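Local coordinates for HTH-type transcriptional regulator ascG (Escherichia coli, PDB 3BRQ), which represses transcription of the cryptic asc operon as a sequence-specific DNA-binding regulator of the LacI family, at residues Thr19-Tyr31 / Arg52-Glu66. Residues are numbered along the deposited sequence; the frame is centred on the assembly and turned at random.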
loop_
_atom_site.group_PDB
_atom_site.type_symbol
_atom_site.label_atom_id
_atom_site.label_comp_id
_atom_site.label_asym_id
_atom_site.label_seq_id
_atom_site.Cartn_x
_atom_site.Cartn_y
_atom_site.Cartn_z
ATOM N N THR B 19 -25.092 -14.770 12.435
ATOM C CA THR B 19 -24.350 -14.255 11.218
ATOM C C THR B 19 -23.159 -15.163 10.907
ATOM O O THR B 19 -22.625 -15.799 11.802
ATOM C CB THR B 19 -23.863 -12.774 11.385
ATOM O OG1 THR B 19 -23.277 -12.304 10.148
ATOM C CG2 THR B 19 -22.824 -12.627 12.545
ATOM N N GLN B 20 -22.767 -15.231 9.640
ATOM C CA GLN B 20 -21.597 -15.997 9.252
ATOM C C GLN B 20 -20.416 -15.061 9.094
ATOM O O GLN B 20 -20.570 -13.928 8.618
ATOM C CB GLN B 20 -21.829 -16.695 7.929
ATOM C CG GLN B 20 -22.605 -17.969 8.036
ATOM C CD GLN B 20 -22.763 -18.619 6.687
ATOM O OE1 GLN B 20 -22.637 -17.955 5.647
ATOM N NE2 GLN B 20 -23.022 -19.923 6.684
ATOM N N THR B 21 -19.245 -15.532 9.502
ATOM C CA THR B 21 -18.071 -14.680 9.496
ATOM C C THR B 21 -17.014 -15.323 8.605
ATOM O O THR B 21 -16.806 -16.534 8.702
ATOM C CB THR B 21 -17.583 -14.502 10.940
ATOM O OG1 THR B 21 -18.568 -13.754 11.672
ATOM C CG2 THR B 21 -16.257 -13.773 11.003
ATOM N N LEU B 22 -16.380 -14.527 7.736
ATOM C CA LEU B 22 -15.245 -14.980 6.931
ATOM C C LEU B 22 -13.936 -14.496 7.551
ATOM O O LEU B 22 -13.714 -13.294 7.768
ATOM C CB LEU B 22 -15.311 -14.420 5.501
ATOM C CG LEU B 22 -15.768 -15.270 4.334
ATOM C CD1 LEU B 22 -16.190 -14.393 3.171
ATOM C CD2 LEU B 22 -14.590 -16.210 3.899
ATOM N N GLY B 23 -13.058 -15.440 7.827
ATOM C CA GLY B 23 -11.775 -15.136 8.448
ATOM C C GLY B 23 -10.656 -15.041 7.441
ATOM O O GLY B 23 -10.494 -15.932 6.558
ATOM N N LEU B 24 -9.833 -14.003 7.573
ATOM C CA LEU B 24 -8.659 -13.836 6.711
ATOM C C LEU B 24 -7.394 -13.871 7.562
ATOM O O LEU B 24 -7.344 -13.216 8.610
ATOM C CB LEU B 24 -8.708 -12.489 5.986
ATOM C CG LEU B 24 -9.565 -12.362 4.726
ATOM C CD1 LEU B 24 -10.737 -13.337 4.652
ATOM C CD2 LEU B 24 -10.033 -10.899 4.547
ATOM N N VAL B 25 -6.374 -14.625 7.117
ATOM C CA VAL B 25 -5.075 -14.658 7.843
ATOM C C VAL B 25 -4.029 -14.172 6.815
ATOM O O VAL B 25 -3.929 -14.752 5.737
ATOM C CB VAL B 25 -4.656 -16.103 8.314
ATOM C CG1 VAL B 25 -3.233 -16.066 8.933
ATOM C CG2 VAL B 25 -5.572 -16.584 9.374
ATOM N N VAL B 26 -3.280 -13.125 7.130
ATOM C CA VAL B 26 -2.304 -12.529 6.218
ATOM C C VAL B 26 -1.058 -12.164 7.035
ATOM O O VAL B 26 -1.152 -11.616 8.135
ATOM C CB VAL B 26 -2.833 -11.296 5.493
ATOM C CG1 VAL B 26 -1.775 -10.673 4.591
ATOM C CG2 VAL B 26 -4.086 -11.651 4.676
ATOM N N THR B 27 0.103 -12.601 6.520
ATOM C CA THR B 27 1.404 -12.348 7.149
ATOM C C THR B 27 1.736 -10.840 7.161
ATOM O O THR B 27 1.435 -10.096 6.212
ATOM C CB THR B 27 2.518 -13.225 6.454
ATOM O OG1 THR B 27 2.067 -14.602 6.429
ATOM C CG2 THR B 27 3.788 -13.254 7.263
ATOM N N ASN B 28 2.401 -10.399 8.219
ATOM C CA ASN B 28 2.817 -9.010 8.389
ATOM C C ASN B 28 4.142 -8.741 7.638
ATOM O O ASN B 28 5.207 -8.554 8.230
ATOM C CB ASN B 28 2.950 -8.711 9.890
ATOM C CG ASN B 28 3.296 -7.252 10.177
ATOM O OD1 ASN B 28 2.700 -6.363 9.635
ATOM N ND2 ASN B 28 4.291 -7.028 11.016
ATOM N N THR B 29 4.070 -8.754 6.320
ATOM C CA THR B 29 5.258 -8.494 5.528
ATOM C C THR B 29 5.099 -7.135 4.898
ATOM O O THR B 29 3.984 -6.625 4.771
ATOM C CB THR B 29 5.492 -9.554 4.478
ATOM O OG1 THR B 29 4.296 -9.721 3.713
ATOM C CG2 THR B 29 5.878 -10.908 5.164
ATOM N N LEU B 30 6.215 -6.522 4.548
ATOM C CA LEU B 30 6.165 -5.148 4.056
ATOM C C LEU B 30 5.623 -5.191 2.616
ATOM O O LEU B 30 4.855 -4.318 2.203
ATOM C CB LEU B 30 7.570 -4.523 4.077
ATOM C CG LEU B 30 7.644 -3.127 3.470
ATOM C CD1 LEU B 30 6.895 -2.050 4.319
ATOM C CD2 LEU B 30 9.100 -2.750 3.274
ATOM N N TYR B 31 6.014 -6.232 1.884
ATOM C CA TYR B 31 5.546 -6.445 0.521
ATOM C C TYR B 31 4.688 -7.689 0.493
ATOM O O TYR B 31 4.963 -8.640 1.225
ATOM C CB TYR B 31 6.721 -6.648 -0.453
ATOM C CG TYR B 31 6.298 -7.007 -1.878
ATOM C CD1 TYR B 31 5.819 -6.034 -2.760
ATOM C CD2 TYR B 31 6.367 -8.337 -2.338
ATOM C CE1 TYR B 31 5.419 -6.373 -4.078
ATOM C CE2 TYR B 31 5.982 -8.666 -3.632
ATOM C CZ TYR B 31 5.519 -7.693 -4.510
ATOM O OH TYR B 31 5.125 -8.066 -5.822
ATOM N N ARG B 52 -22.022 -11.276 4.965
ATOM C CA ARG B 52 -21.065 -11.848 5.913
ATOM C C ARG B 52 -20.251 -10.788 6.658
ATOM O O ARG B 52 -19.923 -9.753 6.102
ATOM C CB ARG B 52 -20.078 -12.799 5.193
ATOM C CG ARG B 52 -20.579 -14.217 4.996
ATOM C CD ARG B 52 -21.761 -14.292 4.022
ATOM N NE ARG B 52 -22.406 -15.602 4.040
ATOM C CZ ARG B 52 -23.231 -16.060 3.096
ATOM N NH1 ARG B 52 -23.529 -15.319 2.031
ATOM N NH2 ARG B 52 -23.742 -17.290 3.202
ATOM N N GLN B 53 -19.867 -11.101 7.893
ATOM C CA GLN B 53 -18.877 -10.310 8.633
ATOM C C GLN B 53 -17.494 -10.784 8.231
ATOM O O GLN B 53 -17.261 -11.966 7.983
ATOM C CB GLN B 53 -19.022 -10.490 10.137
ATOM C CG GLN B 53 -20.332 -9.954 10.716
ATOM C CD GLN B 53 -20.530 -8.453 10.402
ATOM O OE1 GLN B 53 -19.564 -7.676 10.406
ATOM N NE2 GLN B 53 -21.771 -8.059 10.093
ATOM N N LEU B 54 -16.577 -9.840 8.208
ATOM C CA LEU B 54 -15.209 -10.111 7.864
ATOM C C LEU B 54 -14.352 -9.908 9.116
ATOM O O LEU B 54 -14.532 -8.897 9.830
ATOM C CB LEU B 54 -14.779 -9.108 6.800
ATOM C CG LEU B 54 -13.388 -9.307 6.211
ATOM C CD1 LEU B 54 -13.484 -10.362 5.158
ATOM C CD2 LEU B 54 -12.929 -8.009 5.625
ATOM N N LEU B 55 -13.437 -10.849 9.355
ATOM C CA LEU B 55 -12.411 -10.738 10.410
ATOM C C LEU B 55 -11.027 -10.964 9.791
ATOM O O LEU B 55 -10.837 -11.952 9.097
ATOM C CB LEU B 55 -12.618 -11.804 11.504
ATOM C CG LEU B 55 -13.640 -11.446 12.603
ATOM C CD1 LEU B 55 -13.677 -12.533 13.687
ATOM C CD2 LEU B 55 -13.329 -10.065 13.207
ATOM N N LEU B 56 -10.077 -10.064 10.001
ATOM C CA LEU B 56 -8.688 -10.344 9.532
ATOM C C LEU B 56 -7.790 -10.500 10.752
ATOM O O LEU B 56 -7.725 -9.605 11.562
ATOM C CB LEU B 56 -8.168 -9.180 8.694
ATOM C CG LEU B 56 -6.692 -9.068 8.367
ATOM C CD1 LEU B 56 -6.295 -10.100 7.330
ATOM C CD2 LEU B 56 -6.439 -7.665 7.795
ATOM N N ALA B 57 -7.067 -11.613 10.836
ATOM C CA ALA B 57 -6.102 -11.789 11.904
ATOM C C ALA B 57 -4.673 -11.643 11.355
ATOM O O ALA B 57 -4.331 -12.179 10.291
ATOM C CB ALA B 57 -6.313 -13.194 12.607
ATOM N N ASP B 58 -3.849 -10.897 12.081
ATOM C CA ASP B 58 -2.437 -10.799 11.788
ATOM C C ASP B 58 -1.840 -12.244 11.816
ATOM O O ASP B 58 -1.834 -12.895 12.837
ATOM C CB ASP B 58 -1.786 -9.970 12.884
ATOM C CG ASP B 58 -0.327 -9.675 12.633
ATOM O OD1 ASP B 58 0.159 -10.008 11.520
ATOM O OD2 ASP B 58 0.305 -9.113 13.585
ATOM N N GLY B 59 -1.318 -12.705 10.715
ATOM C CA GLY B 59 -0.590 -14.009 10.720
ATOM C C GLY B 59 0.854 -13.812 11.202
ATOM O O GLY B 59 1.626 -14.790 11.317
ATOM N N LYS B 60 1.220 -12.547 11.462
ATOM C CA LYS B 60 2.538 -12.186 12.062
ATOM C C LYS B 60 3.676 -12.513 11.140
ATOM O O LYS B 60 3.673 -12.065 10.003
ATOM C CB LYS B 60 2.734 -12.780 13.467
ATOM C CG LYS B 60 1.614 -12.497 14.412
ATOM C CD LYS B 60 1.802 -13.090 15.787
ATOM C CE LYS B 60 0.553 -12.711 16.636
ATOM N NZ LYS B 60 0.589 -13.285 18.041
ATOM N N HIS B 61 4.621 -13.368 11.523
ATOM C CA HIS B 61 5.787 -13.423 10.682
ATOM C C HIS B 61 6.583 -14.742 10.735
ATOM O O HIS B 61 7.823 -14.658 10.707
ATOM C CB HIS B 61 6.761 -12.254 11.056
ATOM C CG HIS B 61 7.552 -11.752 9.886
ATOM N ND1 HIS B 61 8.615 -12.454 9.349
ATOM C CD2 HIS B 61 7.431 -10.634 9.135
ATOM C CE1 HIS B 61 9.110 -11.797 8.315
ATOM N NE2 HIS B 61 8.414 -10.685 8.163
ATOM N N SER B 62 5.888 -15.876 10.787
ATOM C CA SER B 62 6.533 -17.207 10.774
ATOM C C SER B 62 5.486 -18.275 10.426
ATOM O O SER B 62 4.313 -18.005 10.524
ATOM C CB SER B 62 7.125 -17.473 12.147
ATOM O OG SER B 62 6.078 -17.598 13.100
ATOM N N ALA B 63 5.896 -19.495 10.070
ATOM C CA ALA B 63 4.922 -20.577 9.817
ATOM C C ALA B 63 4.055 -20.856 11.048
ATOM O O ALA B 63 2.805 -20.989 10.949
ATOM C CB ALA B 63 5.657 -21.904 9.395
ATOM N N GLU B 64 4.718 -21.003 12.205
ATOM C CA GLU B 64 4.033 -21.280 13.451
ATOM C C GLU B 64 2.961 -20.247 13.802
ATOM O O GLU B 64 1.862 -20.609 14.241
ATOM C CB GLU B 64 5.044 -21.420 14.616
ATOM C CG GLU B 64 4.363 -21.618 16.024
ATOM C CD GLU B 64 3.596 -22.925 16.177
ATOM O OE1 GLU B 64 3.968 -23.935 15.519
ATOM O OE2 GLU B 64 2.661 -22.962 17.029
ATOM N N GLU B 65 3.244 -18.978 13.591
ATOM C CA GLU B 65 2.248 -17.959 13.913
ATOM C C GLU B 65 1.092 -17.901 12.865
ATOM O O GLU B 65 -0.040 -17.555 13.204
ATOM C CB GLU B 65 2.924 -16.602 14.014
ATOM C CG GLU B 65 3.615 -16.322 15.376
ATOM C CD GLU B 65 4.709 -15.255 15.316
ATOM O OE1 GLU B 65 5.394 -15.037 14.283
ATOM O OE2 GLU B 65 4.917 -14.635 16.350
ATOM N N GLU B 66 1.389 -18.227 11.596
ATOM C CA GLU B 66 0.339 -18.329 10.590
ATOM C C GLU B 66 -0.641 -19.413 10.973
ATOM O O GLU B 66 -1.832 -19.178 10.938
ATOM C CB GLU B 66 0.917 -18.559 9.189
ATOM C CG GLU B 66 1.703 -17.355 8.624
ATOM C CD GLU B 66 2.524 -17.714 7.384
ATOM O OE1 GLU B 66 2.740 -18.944 7.131
ATOM O OE2 GLU B 66 2.989 -16.792 6.669
HETATM O O HOH W 1 -0.821 -8.991 9.104
#
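Gln20 and Arg52 run alongside each other at one end of a parallel strand pair. The amide oxygen Gln20 OE1 lies at the edge of the guanidinium, 2.9 Å from Arg52 NE and 2.8 Å from Arg52 NH2; both nitrogens donate to this one atom in the guanidinium plane, with the amide turned 32° from it. Arginine suits the place because NH2 also forms a salt bridge with Asp271.

From here strands 21-27 and 53-60 run together in parallel register, and bonds such as Leu24 N to Leu55 O (2.7 Å) alternate along them. On one face Leu22, Leu24, Leu54 and Leu56 form an aliphatic row. CG of Leu54 stands anti to its backbone N (chi1 -175°), which carries CD1 across to Leu24 CD2 at 3.5 Å. Leu56 repeats this geometry, and its CD1 touches both Leu24 CB (3.7 Å) and Val26 CG2 (3.8 Å).

One rung is weak, Val26 N to Ala57 O, but Gly59 N to Val26 O (2.8 Å) resumes the pairing, and a water links Val26 O to Asp58 OD1. The same carboxylate oxygen accepts from Lys60 N in an Asx turn. Glycine suits position 59, where Val25 CG1, 3.8 Å from Gly59 CA, and Val26 O leave little room for a side chain. Past the turn, Thr27 OG1 is modelled doubtfully close to Glu66 OE2, a buried carboxylate oxygen that accepts from the backbone N of Arg86 and Phe87.

The pair belongs to a right-handed beta-alpha-beta unit of the periplasmic-binding-protein-like fold. Helix 36-49 packs over Leu24, Val26 and Leu54; helix 63-75 covers Val25 and Ala57. Strand 80-84 flanks strand 21-27, whereas Leu55 to Ala57 pair antiparallel with a strand of the second subunit, continuing the sheet across the dimer.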